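Long-range contacts in trichothecene 3-O-acetyltransferase TRI101 (Fusarium sporotrichioides, PDB 2ZBA), which transfers an acetyl group from acetyl coenzyme A to the 3-hydroxyl of trichothecenes, a step in the biosynthesis of mycotoxins such as T-2 toxin: residues P294-R299 / M320-S325; F62-G67 / K143-L148. One frame throughout, in Å; residues are numbered along the deposited sequence.

In the fold
Read from the N terminus, the chain closes contact 2 first. It brings the turn 62-67, between helix 44-61 and strand 68-72, against the start of strand 146-153, drawing together the ends of a long excursion within the N-terminal family region. Contact 1 follows in series and neither encloses nor crosses it: strands 294-302 and 318-326 pair at one end of a mixed sheet after a much shorter excursion. The two lie on opposite sides of the chain's centre, their own centres about 34 Å apart and their nearest atoms about 20 Å apart. Contact 1 borders the substrate pockets, whereas contact 2 is packing within the fold.

Contact 1: residues P294-R299 / M320-S325; sequences PTEFCR and MTYHDS. With ZBA (12,13-Epoxytrichothec-9-ene-3,4,8,15-tetrol-4,15-diacetate-8-isovalerate), chain F.
The Tyr322 ring receives Cys298 SG at its edge, in the ring plane, with SG 3.7 Å from Tyr322 CD1. Its face stacks with His219, and its OH bonds to Leu373 O. The Phe297 ring carries Arg299 CG at its edge. Phe297 and His323 lie side by side and point the same way, Phe297 CB 3.9 Å from His323 CB. Phe297 O accepts from His323 N at 2.9 Å and, weakly, from His323 ND1 at 3.4 Å; paired backbone bonds also join Thr295 with Ser325 and Arg299 with Thr321. These are neighbouring antiparallel strands, axes at 164°, 318-326 being outermost in the seven-stranded mixed sheet; strand 294-302 pairs on its other side with parallel strand 383-387. Glu296 and Asp324 also run side by side, carboxylate planes turned 52° from each other; Glu296 OE2 is 2.5 Å from Asp324 OD1, so one acid probably carries a proton. Glu296 touches Asp376, a calcium ligand. Met320, selenomethionine in the crystal, bends at chi3 (104°), its CE 3.2 Å from O11 of bound T-2 toxin, while SE packs on Cys298 CB. Water 1 bridges Arg299 NH1 and Thr321 OG1; Arg299, which touches coenzyme A, forms salt bridges through NH2 with Asp270 and Asp271.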
loop_
_atom_site.group_PDB
_atom_site.type_symbol
_atom_site.label_atom_id
_atom_site.label_comp_id
_atom_site.label_asym_id
_atom_site.label_seq_id
_atom_site.Cartn_x
_atom_site.Cartn_y
_atom_site.Cartn_z
ATOM N N PRO A 294 -1.232 -19.623 17.714
ATOM C CA PRO A 294 -1.698 -18.225 17.616
ATOM C C PRO A 294 -1.597 -17.661 16.178
ATOM O O PRO A 294 -0.633 -17.942 15.453
ATOM C CB PRO A 294 -0.767 -17.474 18.587
ATOM C CG PRO A 294 -0.265 -18.547 19.556
ATOM C CD PRO A 294 -0.121 -19.773 18.676
ATOM N N THR A 295 -2.626 -16.934 15.751
ATOM C CA THR A 295 -2.574 -16.261 14.469
ATOM C C THR A 295 -2.962 -14.814 14.706
ATOM O O THR A 295 -3.963 -14.547 15.372
ATOM C CB THR A 295 -3.468 -16.940 13.363
ATOM O OG1 THR A 295 -3.454 -16.138 12.182
ATOM C CG2 THR A 295 -4.931 -17.125 13.804
ATOM N N GLU A 296 -2.141 -13.894 14.205
ATOM C CA GLU A 296 -2.456 -12.464 14.235
ATOM C C GLU A 296 -2.741 -11.938 12.822
ATOM O O GLU A 296 -1.953 -12.159 11.889
ATOM C CB GLU A 296 -1.326 -11.669 14.894
ATOM C CG GLU A 296 -1.572 -10.139 15.042
ATOM C CD GLU A 296 -0.676 -9.488 16.095
ATOM O OE1 GLU A 296 0.230 -8.719 15.721
ATOM O OE2 GLU A 296 -0.877 -9.753 17.306
ATOM N N PHE A 297 -3.876 -11.252 12.674
ATOM C CA PHE A 297 -4.205 -10.536 11.446
ATOM C C PHE A 297 -3.887 -9.074 11.722
ATOM O O PHE A 297 -4.393 -8.506 12.689
ATOM C CB PHE A 297 -5.693 -10.710 11.084
ATOM C CG PHE A 297 -6.040 -10.306 9.664
ATOM C CD1 PHE A 297 -6.424 -9.001 9.365
ATOM C CD2 PHE A 297 -6.001 -11.239 8.632
ATOM C CE1 PHE A 297 -6.754 -8.625 8.049
ATOM C CE2 PHE A 297 -6.343 -10.876 7.320
ATOM C CZ PHE A 297 -6.703 -9.570 7.033
ATOM N N CYS A 298 -3.007 -8.492 10.911
ATOM C CA CYS A 298 -2.758 -7.052 10.913
ATOM C C CYS A 298 -3.335 -6.467 9.622
ATOM O O CYS A 298 -2.999 -6.941 8.523
ATOM C CB CYS A 298 -1.254 -6.737 11.008
ATOM S SG CYS A 298 -0.321 -7.776 12.132
ATOM N N ARG A 299 -4.202 -5.462 9.763
ATOM C CA ARG A 299 -4.936 -4.841 8.641
ATOM C C ARG A 299 -4.713 -3.343 8.606
ATOM O O ARG A 299 -5.074 -2.659 9.551
ATOM C CB ARG A 299 -6.441 -5.120 8.788
ATOM C CG ARG A 299 -7.285 -4.803 7.581
ATOM C CD ARG A 299 -8.767 -4.799 7.982
ATOM N NE ARG A 299 -9.667 -4.827 6.828
ATOM C CZ ARG A 299 -10.989 -4.725 6.893
ATOM N NH1 ARG A 299 -11.608 -4.571 8.068
ATOM N NH2 ARG A 299 -11.695 -4.760 5.766
HETATM N N MSE A 320 -2.941 0.280 11.871
HETATM C CA MSE A 320 -3.408 -1.047 11.579
HETATM C C MSE A 320 -4.374 -1.444 12.684
HETATM O O MSE A 320 -4.353 -0.887 13.785
HETATM C CB MSE A 320 -2.238 -2.037 11.482
HETATM C CG MSE A 320 -1.219 -1.745 10.335
HETATM SE SE MSE A 320 -0.060 -3.266 9.985
HETATM C CE MSE A 320 -0.884 -3.932 8.327
ATOM N N THR A 321 -5.238 -2.397 12.390
ATOM C CA THR A 321 -5.983 -3.065 13.437
ATOM C C THR A 321 -5.392 -4.479 13.574
ATOM O O THR A 321 -4.915 -5.081 12.589
ATOM C CB THR A 321 -7.522 -3.060 13.178
ATOM O OG1 THR A 321 -7.832 -3.806 11.992
ATOM C CG2 THR A 321 -8.049 -1.615 13.037
ATOM N N TYR A 322 -5.421 -4.998 14.793
ATOM C CA TYR A 322 -4.811 -6.282 15.110
ATOM C C TYR A 322 -5.826 -7.255 15.668
ATOM O O TYR A 322 -6.715 -6.886 16.431
ATOM C CB TYR A 322 -3.660 -6.072 16.084
ATOM C CG TYR A 322 -2.657 -5.071 15.567
ATOM C CD1 TYR A 322 -1.699 -5.439 14.619
ATOM C CD2 TYR A 322 -2.688 -3.736 15.992
ATOM C CE1 TYR A 322 -0.777 -4.489 14.114
ATOM C CE2 TYR A 322 -1.772 -2.794 15.496
ATOM C CZ TYR A 322 -0.817 -3.182 14.569
ATOM O OH TYR A 322 0.082 -2.250 14.094
ATOM N N HIS A 323 -5.698 -8.509 15.261
ATOM C CA HIS A 323 -6.704 -9.506 15.551
ATOM C C HIS A 323 -5.987 -10.798 15.891
ATOM O O HIS A 323 -5.338 -11.387 15.038
ATOM C CB HIS A 323 -7.654 -9.667 14.346
ATOM C CG HIS A 323 -8.245 -8.373 13.875
ATOM N ND1 HIS A 323 -7.641 -7.583 12.922
ATOM C CD2 HIS A 323 -9.347 -7.694 14.282
ATOM C CE1 HIS A 323 -8.351 -6.482 12.752
ATOM N NE2 HIS A 323 -9.389 -6.526 13.565
ATOM N N ASP A 324 -6.075 -11.213 17.153
ATOM C CA ASP A 324 -5.437 -12.443 17.593
ATOM C C ASP A 324 -6.465 -13.529 17.815
ATOM O O ASP A 324 -7.543 -13.275 18.358
ATOM C CB ASP A 324 -4.658 -12.218 18.884
ATOM C CG ASP A 324 -3.559 -11.218 18.725
ATOM O OD1 ASP A 324 -2.617 -11.477 17.951
ATOM O OD2 ASP A 324 -3.622 -10.178 19.395
ATOM N N SER A 325 -6.121 -14.736 17.385
ATOM C CA SER A 325 -6.982 -15.895 17.515
ATOM C C SER A 325 -6.066 -17.118 17.433
ATOM O O SER A 325 -4.880 -17.032 17.780
ATOM C CB SER A 325 -8.021 -15.875 16.389
ATOM O OG SER A 325 -8.977 -16.911 16.507
HETATM O O18 ZBA F . 6.434 -6.210 6.319
HETATM C C44 ZBA F . 7.187 -5.268 6.284
HETATM C C45 ZBA F . 8.307 -4.992 7.221
HETATM C C46 ZBA F . 9.533 -4.441 6.610
HETATM C C48 ZBA F . 10.328 -5.148 5.634
HETATM C C47 ZBA F . 10.102 -3.108 6.943
HETATM O O17 ZBA F . 7.045 -4.351 5.328
HETATM C C31 ZBA F . 5.848 -4.294 4.493
HETATM C C30 ZBA F . 4.637 -3.868 5.308
HETATM C C32 ZBA F . 6.206 -3.428 3.328
HETATM C C39 ZBA F . 7.361 -3.924 2.512
HETATM C C33 ZBA F . 5.522 -2.339 3.054
HETATM C C34 ZBA F . 4.321 -1.900 3.818
HETATM O O10 ZBA F . 3.129 -2.449 3.138
HETATM C C29 ZBA F . 4.267 -2.343 5.327
HETATM C C38 ZBA F . 5.330 -1.548 6.116
HETATM O O12 ZBA F . 5.717 -2.285 7.301
HETATM C C40 ZBA F . 6.276 -1.587 8.287
HETATM C C41 ZBA F . 6.703 -2.474 9.410
HETATM O O13 ZBA F . 6.421 -0.445 8.295
HETATM C C28 ZBA F . 2.796 -2.072 5.929
HETATM C C37 ZBA F . 2.748 -2.385 7.450
HETATM C C35 ZBA F . 1.801 -2.897 5.092
HETATM C C25 ZBA F . 1.851 -2.243 3.771
HETATM C C36 ZBA F . 1.306 -4.225 5.350
HETATM O O11 ZBA F . 0.462 -3.081 5.560
HETATM C C27 ZBA F . 2.266 -0.616 5.549
HETATM C C26 ZBA F . 1.518 -0.845 4.246
HETATM O O16 ZBA F . 1.786 0.100 3.241
HETATM O O14 ZBA F . 1.370 0.034 6.501
HETATM O O HOH W 1 -10.398 -3.846 10.748
#

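Contact 2: residues F62-G67 / K143-L148; sequences FPWVAG and KPVLLL
Val145 meets the end of the turn at Gly67, its N donating an almost straight hydrogen bond (172° at the hydrogen) to Gly67 O over 3.2 Å. The donor stands 35° off the plane of that carbonyl. The valine side chain closes over the same group: Val145 CG2 lies 3.6 Å from Gly67 O. Its other methyl, CG1, is anti to the backbone N (chi1 165°) and arrives at the edge of the Trp64 ring, near the ring plane, in a loose contact of 4.5 Å to Trp64 CZ3. Leu146 contributes its CB, 3.9 Å from Val65 O. Between the two backbones, water 2 sits 2.6 Å from Val65 O and 2.7 Å from Gly67 O, with more acceptors in reach than it has protons, and accepts a weak bond from Leu146 N.

In the next shell, the bond from Gly67 N to Trp64 O is one of three short-range bonds that wind 63-66 into a 3-10 turn. Val65 CG1 lies over one face of the Trp64 indole, toward its rim, and Arg201 makes a cation-pi contact with the same ring. Ile176 of helix 170-184 touches both Trp64 and Leu146. Further out, Val145 pairs through its backbone with Gln164, and Lys143 with Val69. This is structural packing: a 3-10 turn linking helix 44-61 to strand 68-72, docked by one backbone bond, a bridging water and the Val145 side chain against the entry to strand 146-153 of the five-stranded mixed sheet.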
loop_
_atom_site.group_PDB
_atom_site.type_symbol
_atom_site.label_atom_id
_atom_site.label_comp_id
_atom_site.label_asym_id
_atom_site.label_seq_id
_atom_site.Cartn_x
_atom_site.Cartn_y
_atom_site.Cartn_z
ATOM N N PHE A 62 3.457 23.029 -5.684
ATOM C CA PHE A 62 3.889 22.318 -4.466
ATOM C C PHE A 62 5.342 21.870 -4.540
ATOM O O PHE A 62 5.606 20.700 -4.811
ATOM C CB PHE A 62 3.009 21.084 -4.223
ATOM C CG PHE A 62 1.556 21.337 -4.427
ATOM C CD1 PHE A 62 0.830 22.100 -3.506
ATOM C CD2 PHE A 62 0.903 20.822 -5.545
ATOM C CE1 PHE A 62 -0.525 22.351 -3.697
ATOM C CE2 PHE A 62 -0.455 21.066 -5.744
ATOM C CZ PHE A 62 -1.172 21.831 -4.816
ATOM N N PRO A 63 6.296 22.792 -4.304
ATOM C CA PRO A 63 7.738 22.491 -4.428
ATOM C C PRO A 63 8.227 21.213 -3.727
ATOM O O PRO A 63 9.077 20.475 -4.272
ATOM C CB PRO A 63 8.406 23.749 -3.845
ATOM C CG PRO A 63 7.406 24.855 -4.131
ATOM C CD PRO A 63 6.057 24.206 -3.935
ATOM N N TRP A 64 7.676 20.932 -2.550
ATOM C CA TRP A 64 8.140 19.813 -1.730
ATOM C C TRP A 64 8.038 18.411 -2.388
ATOM O O TRP A 64 8.806 17.500 -2.051
ATOM C CB TRP A 64 7.450 19.845 -0.369
ATOM C CG TRP A 64 5.985 19.664 -0.426
ATOM C CD1 TRP A 64 5.034 20.645 -0.392
ATOM C CD2 TRP A 64 5.279 18.418 -0.518
ATOM N NE1 TRP A 64 3.783 20.087 -0.464
ATOM C CE2 TRP A 64 3.901 18.721 -0.535
ATOM C CE3 TRP A 64 5.678 17.069 -0.564
ATOM C CZ2 TRP A 64 2.916 17.728 -0.600
ATOM C CZ3 TRP A 64 4.693 16.081 -0.647
ATOM C CH2 TRP A 64 3.332 16.418 -0.664
ATOM N N VAL A 65 7.118 18.247 -3.344
ATOM C CA VAL A 65 6.968 16.954 -4.032
ATOM C C VAL A 65 8.260 16.541 -4.706
ATOM O O VAL A 65 8.521 15.354 -4.869
ATOM C CB VAL A 65 5.786 16.932 -5.036
ATOM C CG1 VAL A 65 4.529 17.372 -4.329
ATOM C CG2 VAL A 65 6.069 17.811 -6.288
ATOM N N ALA A 66 9.079 17.543 -5.042
ATOM C CA ALA A 66 10.360 17.372 -5.721
ATOM C C ALA A 66 11.527 17.195 -4.739
ATOM O O ALA A 66 12.680 17.004 -5.167
ATOM C CB ALA A 66 10.625 18.565 -6.639
ATOM N N GLY A 67 11.213 17.226 -3.437
ATOM C CA GLY A 67 12.206 17.147 -2.379
ATOM C C GLY A 67 12.763 15.766 -2.121
ATOM O O GLY A 67 12.525 14.813 -2.887
ATOM N N LYS A 143 17.402 10.183 -1.098
ATOM C CA LYS A 143 16.175 9.462 -0.820
ATOM C C LYS A 143 14.991 10.334 -1.269
ATOM O O LYS A 143 14.327 10.963 -0.445
ATOM C CB LYS A 143 16.119 9.152 0.676
ATOM C CG LYS A 143 15.063 8.172 1.111
ATOM C CD LYS A 143 15.073 8.015 2.639
ATOM C CE LYS A 143 16.090 6.981 3.113
ATOM N NZ LYS A 143 16.021 6.827 4.610
ATOM N N PRO A 144 14.737 10.390 -2.593
ATOM C CA PRO A 144 13.683 11.273 -3.095
ATOM C C PRO A 144 12.310 10.881 -2.557
ATOM O O PRO A 144 12.066 9.718 -2.250
ATOM C CB PRO A 144 13.743 11.076 -4.617
ATOM C CG PRO A 144 15.093 10.457 -4.887
ATOM C CD PRO A 144 15.394 9.635 -3.678
ATOM N N VAL A 145 11.444 11.871 -2.427
ATOM C CA VAL A 145 10.062 11.709 -1.958
ATOM C C VAL A 145 9.238 10.923 -3.009
ATOM O O VAL A 145 8.458 10.020 -2.673
ATOM C CB VAL A 145 9.462 13.111 -1.650
ATOM C CG1 VAL A 145 7.927 13.091 -1.503
ATOM C CG2 VAL A 145 10.111 13.701 -0.413
ATOM N N LEU A 146 9.467 11.251 -4.281
ATOM C CA LEU A 146 8.690 10.696 -5.380
ATOM C C LEU A 146 9.607 10.477 -6.580
ATOM O O LEU A 146 10.402 11.351 -6.927
ATOM C CB LEU A 146 7.536 11.656 -5.717
ATOM C CG LEU A 146 6.312 11.161 -6.507
ATOM C CD1 LEU A 146 5.408 10.246 -5.674
ATOM C CD2 LEU A 146 5.493 12.358 -7.033
ATOM N N LEU A 147 9.528 9.297 -7.189
ATOM C CA LEU A 147 10.267 8.995 -8.425
ATOM C C LEU A 147 9.294 8.384 -9.422
ATOM O O LEU A 147 8.350 7.689 -9.037
ATOM C CB LEU A 147 11.417 7.997 -8.187
ATOM C CG LEU A 147 12.668 8.269 -7.336
ATOM C CD1 LEU A 147 12.431 7.866 -5.893
ATOM C CD2 LEU A 147 13.822 7.439 -7.886
ATOM N N LEU A 148 9.535 8.616 -10.707
ATOM C CA LEU A 148 8.669 8.055 -11.741
ATOM C C LEU A 148 9.501 7.309 -12.768
ATOM O O LEU A 148 10.616 7.718 -13.102
ATOM C CB LEU A 148 7.828 9.156 -12.413
ATOM C CG LEU A 148 6.760 9.859 -11.557
ATOM C CD1 LEU A 148 7.338 11.055 -10.799
ATOM C CD2 LEU A 148 5.558 10.302 -12.367
HETATM O O HOH W 2 10.818 14.210 -4.954
#